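Side-chain contacts in protein MJ1225 (Methanocaldococcus jannaschii, PDB 3KH5), which binds AMP and ADP, carries four CBS domains and is a putative archaeal homologue of the gamma subunit of AMP-activated protein kinase: residues I57-G62 with T173-G178; H74-L79 with N216-T221. All coordinates share one frame; numbering follows the deposited sequence.

Contact 1. Residues I57-G62 with T173-G178; sequences IVDFMG and TMVRNG
V175 reaches from helix 167-177 onto helix 54-63 and touches V58 and D59. The contact is almost all van der Waals packing, and no hydrogen bond crosses it. V58 CG1 lies 3.8 Å from V175 CG2, and the two valine side chains slide past each other in opposite directions. With V58 CG1 anti to the backbone N (chi1 171°), it is this methyl, rather than CG2, that is set against V175 and M174. M174 adds a looser apolar touch, with its SD 4.4 Å from V58 CG1.

The same valine, V175, also packs on D59. V175 CG2 rests against the backbone of the other helix, 3.6 Å from D59 N. V175 CG1 lies against the carboxylate, 3.8 Å from D59 OD2. The D59 and V175 side chains cross at about a right angle. The carboxylate has its polar partner outside the contact: D59 OD1 accepts a hydrogen bond from K66 N.

Within 173-178 the polar bonds finish the helix. N177 ND2 donates to T173 O over 2.8 Å in a nearly straight bond, in the carbonyl plane and on a lone pair. The same oxygen also takes the backbone N of N177, so two donors grip it. G178 then leaves the helix with positive phi and touches a bound ADP.

The short helical segments run at 120° to each other, with axes 9.4 Å apart. This helix packing joins CBS repeat 1 to repeat 3. It therefore lies between the two tandem CBS pairs, consistent with the disc-like assembly of two Bateman modules in gamma-AMPK.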
# COMPACT_ATOMS: atom_id res chain seq x y z
N ILE A 57 4.03 6.72 5.50
CA ILE A 57 4.57 6.44 6.83
C ILE A 57 5.95 5.79 6.70
O ILE A 57 6.86 6.12 7.46
CB ILE A 57 3.64 5.52 7.66
CG1 ILE A 57 2.25 6.15 7.87
CG2 ILE A 57 4.30 5.14 9.02
CD1 ILE A 57 2.23 7.45 8.68
N VAL A 58 6.09 4.87 5.74
CA VAL A 58 7.39 4.24 5.45
C VAL A 58 8.45 5.26 4.99
O VAL A 58 9.62 5.16 5.34
CB VAL A 58 7.24 3.07 4.43
CG1 VAL A 58 8.59 2.56 3.95
CG2 VAL A 58 6.45 1.93 5.06
N ASP A 59 8.00 6.25 4.22
CA ASP A 59 8.81 7.40 3.81
C ASP A 59 9.29 8.19 5.05
O ASP A 59 10.50 8.38 5.26
CB ASP A 59 7.92 8.26 2.89
CG ASP A 59 8.66 9.42 2.24
OD1 ASP A 59 9.61 9.96 2.83
OD2 ASP A 59 8.23 9.82 1.13
N PHE A 60 8.33 8.62 5.86
CA PHE A 60 8.53 9.29 7.14
C PHE A 60 9.51 8.57 8.07
O PHE A 60 10.34 9.20 8.71
CB PHE A 60 7.16 9.45 7.80
CG PHE A 60 7.19 9.99 9.20
CD1 PHE A 60 7.57 11.30 9.45
CD2 PHE A 60 6.78 9.19 10.26
CE1 PHE A 60 7.57 11.81 10.75
CE2 PHE A 60 6.78 9.68 11.57
CZ PHE A 60 7.17 10.99 11.81
N MET A 61 9.40 7.24 8.13
CA MET A 61 10.24 6.43 9.01
C MET A 61 11.70 6.36 8.58
O MET A 61 12.55 5.93 9.37
CB MET A 61 9.68 5.00 9.09
CG MET A 61 8.56 4.80 10.10
SD MET A 61 7.66 3.24 9.85
CE MET A 61 8.89 2.21 9.04
N GLY A 62 12.00 6.77 7.35
CA GLY A 62 13.37 6.62 6.83
C GLY A 62 13.48 6.41 5.32
O GLY A 62 14.52 6.70 4.73
N THR A 173 14.11 1.23 -0.45
CA THR A 173 13.79 0.45 -1.64
C THR A 173 12.31 0.58 -1.98
O THR A 173 11.97 0.78 -3.14
CB THR A 173 14.19 -1.03 -1.49
OG1 THR A 173 15.57 -1.13 -1.15
CG2 THR A 173 13.96 -1.79 -2.79
N MET A 174 11.45 0.47 -0.97
CA MET A 174 10.01 0.56 -1.19
C MET A 174 9.62 1.94 -1.73
O MET A 174 8.91 2.04 -2.73
CB MET A 174 9.24 0.28 0.11
CG MET A 174 9.21 -1.17 0.55
SD MET A 174 8.29 -1.37 2.10
CE MET A 174 8.38 -3.15 2.28
N VAL A 175 10.08 2.98 -1.04
CA VAL A 175 9.66 4.35 -1.34
C VAL A 175 10.22 4.88 -2.66
O VAL A 175 9.49 5.49 -3.45
CB VAL A 175 9.96 5.31 -0.16
CG1 VAL A 175 9.78 6.77 -0.56
CG2 VAL A 175 9.07 4.97 1.04
N ARG A 176 11.51 4.62 -2.91
CA ARG A 176 12.14 5.02 -4.18
C ARG A 176 11.50 4.36 -5.40
O ARG A 176 11.36 4.99 -6.45
CB ARG A 176 13.64 4.72 -4.18
CG ARG A 176 14.48 5.50 -3.15
CD ARG A 176 14.57 7.00 -3.47
NE ARG A 176 14.70 7.30 -4.89
CZ ARG A 176 14.40 8.48 -5.43
NH1 ARG A 176 13.96 9.47 -4.65
NH2 ARG A 176 14.54 8.68 -6.73
N ASN A 177 11.13 3.09 -5.26
CA ASN A 177 10.58 2.34 -6.38
C ASN A 177 9.05 2.43 -6.48
O ASN A 177 8.47 2.03 -7.50
CB ASN A 177 11.01 0.88 -6.27
CG ASN A 177 12.47 0.68 -6.60
OD1 ASN A 177 12.85 0.59 -7.76
ND2 ASN A 177 13.30 0.58 -5.56
N GLY A 178 8.42 2.92 -5.42
CA GLY A 178 6.96 2.97 -5.32
C GLY A 178 6.29 1.60 -5.21
O GLY A 178 5.18 1.42 -5.72

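Contact 2. Residues H74-L79 with N216-T221; sequences HERNFL and NVREIT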
# COMPACT_ATOMS: atom_id res chain seq x y z
N HIS A 74 12.96 17.43 14.70
CA HIS A 74 12.78 16.82 16.01
C HIS A 74 13.99 16.03 16.45
O HIS A 74 13.90 15.19 17.35
CB HIS A 74 11.52 15.98 16.01
CG HIS A 74 10.29 16.79 15.76
ND1 HIS A 74 9.60 17.41 16.78
CD2 HIS A 74 9.66 17.13 14.61
CE1 HIS A 74 8.58 18.08 16.26
NE2 HIS A 74 8.60 17.92 14.95
N GLU A 75 15.11 16.31 15.80
CA GLU A 75 16.41 15.83 16.22
C GLU A 75 16.37 14.35 16.56
O GLU A 75 16.94 13.92 17.56
CB GLU A 75 16.90 16.61 17.45
CG GLU A 75 16.92 18.11 17.27
CD GLU A 75 17.40 18.84 18.51
OE1 GLU A 75 18.07 18.22 19.36
OE2 GLU A 75 17.12 20.05 18.63
N ARG A 76 15.67 13.58 15.72
CA ARG A 76 15.66 12.12 15.84
C ARG A 76 14.60 11.57 16.79
O ARG A 76 14.53 10.36 17.01
CB ARG A 76 17.03 11.61 16.26
CG ARG A 76 18.14 11.95 15.29
CD ARG A 76 18.85 10.69 14.95
NE ARG A 76 17.86 9.62 14.84
CZ ARG A 76 18.13 8.37 14.49
NH1 ARG A 76 19.37 8.00 14.20
NH2 ARG A 76 17.14 7.49 14.42
N ASN A 77 13.78 12.45 17.35
CA ASN A 77 12.73 12.03 18.27
C ASN A 77 11.45 11.65 17.53
O ASN A 77 10.63 12.51 17.19
CB ASN A 77 12.45 13.15 19.27
CG ASN A 77 11.70 12.68 20.50
OD1 ASN A 77 11.19 11.56 20.55
ND2 ASN A 77 11.64 13.54 21.51
N PHE A 78 11.29 10.35 17.28
CA PHE A 78 10.14 9.80 16.57
C PHE A 78 8.84 10.06 17.32
O PHE A 78 7.82 10.39 16.71
CB PHE A 78 10.33 8.30 16.35
CG PHE A 78 9.14 7.61 15.74
CD1 PHE A 78 8.89 7.72 14.38
CD2 PHE A 78 8.29 6.84 16.53
CE1 PHE A 78 7.79 7.08 13.81
CE2 PHE A 78 7.20 6.20 15.96
CZ PHE A 78 6.95 6.31 14.60
N LEU A 79 8.89 9.88 18.63
CA LEU A 79 7.72 10.08 19.47
C LEU A 79 7.24 11.53 19.48
O LEU A 79 6.02 11.77 19.48
CB LEU A 79 7.99 9.59 20.89
CG LEU A 79 7.31 8.28 21.32
CD1 LEU A 79 7.07 7.35 20.12
CD2 LEU A 79 8.15 7.58 22.39
N ASN A 216 16.61 6.20 21.73
CA ASN A 216 16.77 4.89 21.05
C ASN A 216 15.60 4.34 20.21
O ASN A 216 15.25 3.16 20.29
CB ASN A 216 17.30 3.82 22.03
CG ASN A 216 18.27 2.86 21.37
OD1 ASN A 216 19.12 3.26 20.57
ND2 ASN A 216 18.16 1.58 21.70
N VAL A 217 15.01 5.22 19.40
CA VAL A 217 14.03 4.80 18.38
C VAL A 217 14.74 4.01 17.28
O VAL A 217 14.09 3.32 16.49
CB VAL A 217 13.29 6.01 17.75
CG1 VAL A 217 12.43 6.72 18.78
CG2 VAL A 217 14.25 6.97 17.04
N ARG A 218 16.07 4.10 17.27
CA ARG A 218 16.89 3.58 16.19
C ARG A 218 16.84 2.07 16.00
O ARG A 218 16.99 1.58 14.88
CB ARG A 218 18.34 4.04 16.37
CG ARG A 218 19.21 3.89 15.13
CD ARG A 218 20.62 4.36 15.39
NE ARG A 218 21.36 3.47 16.28
CZ ARG A 218 22.46 3.82 16.95
NH1 ARG A 218 22.95 5.05 16.84
NH2 ARG A 218 23.07 2.94 17.73
N GLU A 219 16.62 1.32 17.08
CA GLU A 219 16.59 -0.13 16.96
C GLU A 219 15.37 -0.61 16.17
O GLU A 219 15.37 -1.73 15.66
CB GLU A 219 16.71 -0.82 18.33
CG GLU A 219 17.62 -2.06 18.34
CD GLU A 219 19.08 -1.75 18.00
OE1 GLU A 219 19.70 -0.92 18.70
OE2 GLU A 219 19.61 -2.34 17.03
N ILE A 220 14.35 0.25 16.05
CA ILE A 220 13.20 -0.04 15.19
C ILE A 220 13.64 -0.17 13.73
O ILE A 220 13.36 -1.19 13.09
CB ILE A 220 12.07 1.01 15.33
CG1 ILE A 220 11.54 1.04 16.78
CG2 ILE A 220 10.93 0.72 14.34
CD1 ILE A 220 10.62 2.22 17.09
N THR A 221 14.33 0.84 13.21
CA THR A 221 14.75 0.80 11.80
C THR A 221 15.99 -0.05 11.54
O THR A 221 16.32 -0.31 10.38
CB THR A 221 14.93 2.21 11.18
OG1 THR A 221 15.91 2.95 11.92
CG2 THR A 221 13.60 2.96 11.16
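The backbones of F78 and V217 come closest, with CA atoms 6.6 Å apart, where a type I' beta turn from H74 to N77 leads into helix 78-81 and a loop leads into helix 218-222. The contact thus packs the type I' turn and the N-terminal end of helix 78-81, with N77 at its N-cap position, against the start of helix 218-222. No hydrogen bond joins the two segments.

V217 is the centre of the contact, and its two methyls serve different partners. CG1 packs on the aliphatic start of F78, 3.6 Å from F78 CB. The ring itself heads elsewhere: with CG anti to the backbone N (chi1 174°), it is carried away from V217 and touches I70 and M212. CG2 of V217 sits against the turn, 3.4 Å from R76 O, and also meets the end of the arginine at R76 NH2. With an alanine at V217 both methyls go, and F78 CB and the R76 guanidinium would probably lose much of their packing on this side.

The R76 chain bends at chi2 and chi3, which brings its end over to the other segment although its base does not point there. There it crosses V217 and R218 obliquely. R218 offers its aliphatic part, with CB 4.1 Å from R76 NH2. The two guanidinium planes are turned 54° apart. Their like charges probably repel mildly, since R76 NH1 and R218 NH1 are 5.3 Å apart.

Each segment has its own backbone bond. N77 N bonds to H74 O across the turn, and I220 N bonds to V217 O. Between the two arginines, R218 CD lies 4.0 Å from R76 NH1.

Contacts 1 and 2 lie on the same side of the chain's centre, with their own centres about 16 Å apart. They touch directly. F60 CE2 meets F78 CE1 at 3.6 Å, so the face of helix 54-63 turned from V175 packs on the ring that leads away from V217. M61 O also lies 3.6 Å from T221 CG2. Their segments alternate along the chain. Contact 1 is the nearer to the nucleotides: its G178 touches an ADP. From the side chain of D59 it is about 6 Å to a bound ADP and about 7 Å to a bound AMP. In contact 2 it is about 11 Å from the side chain of R76 to a bound AMP.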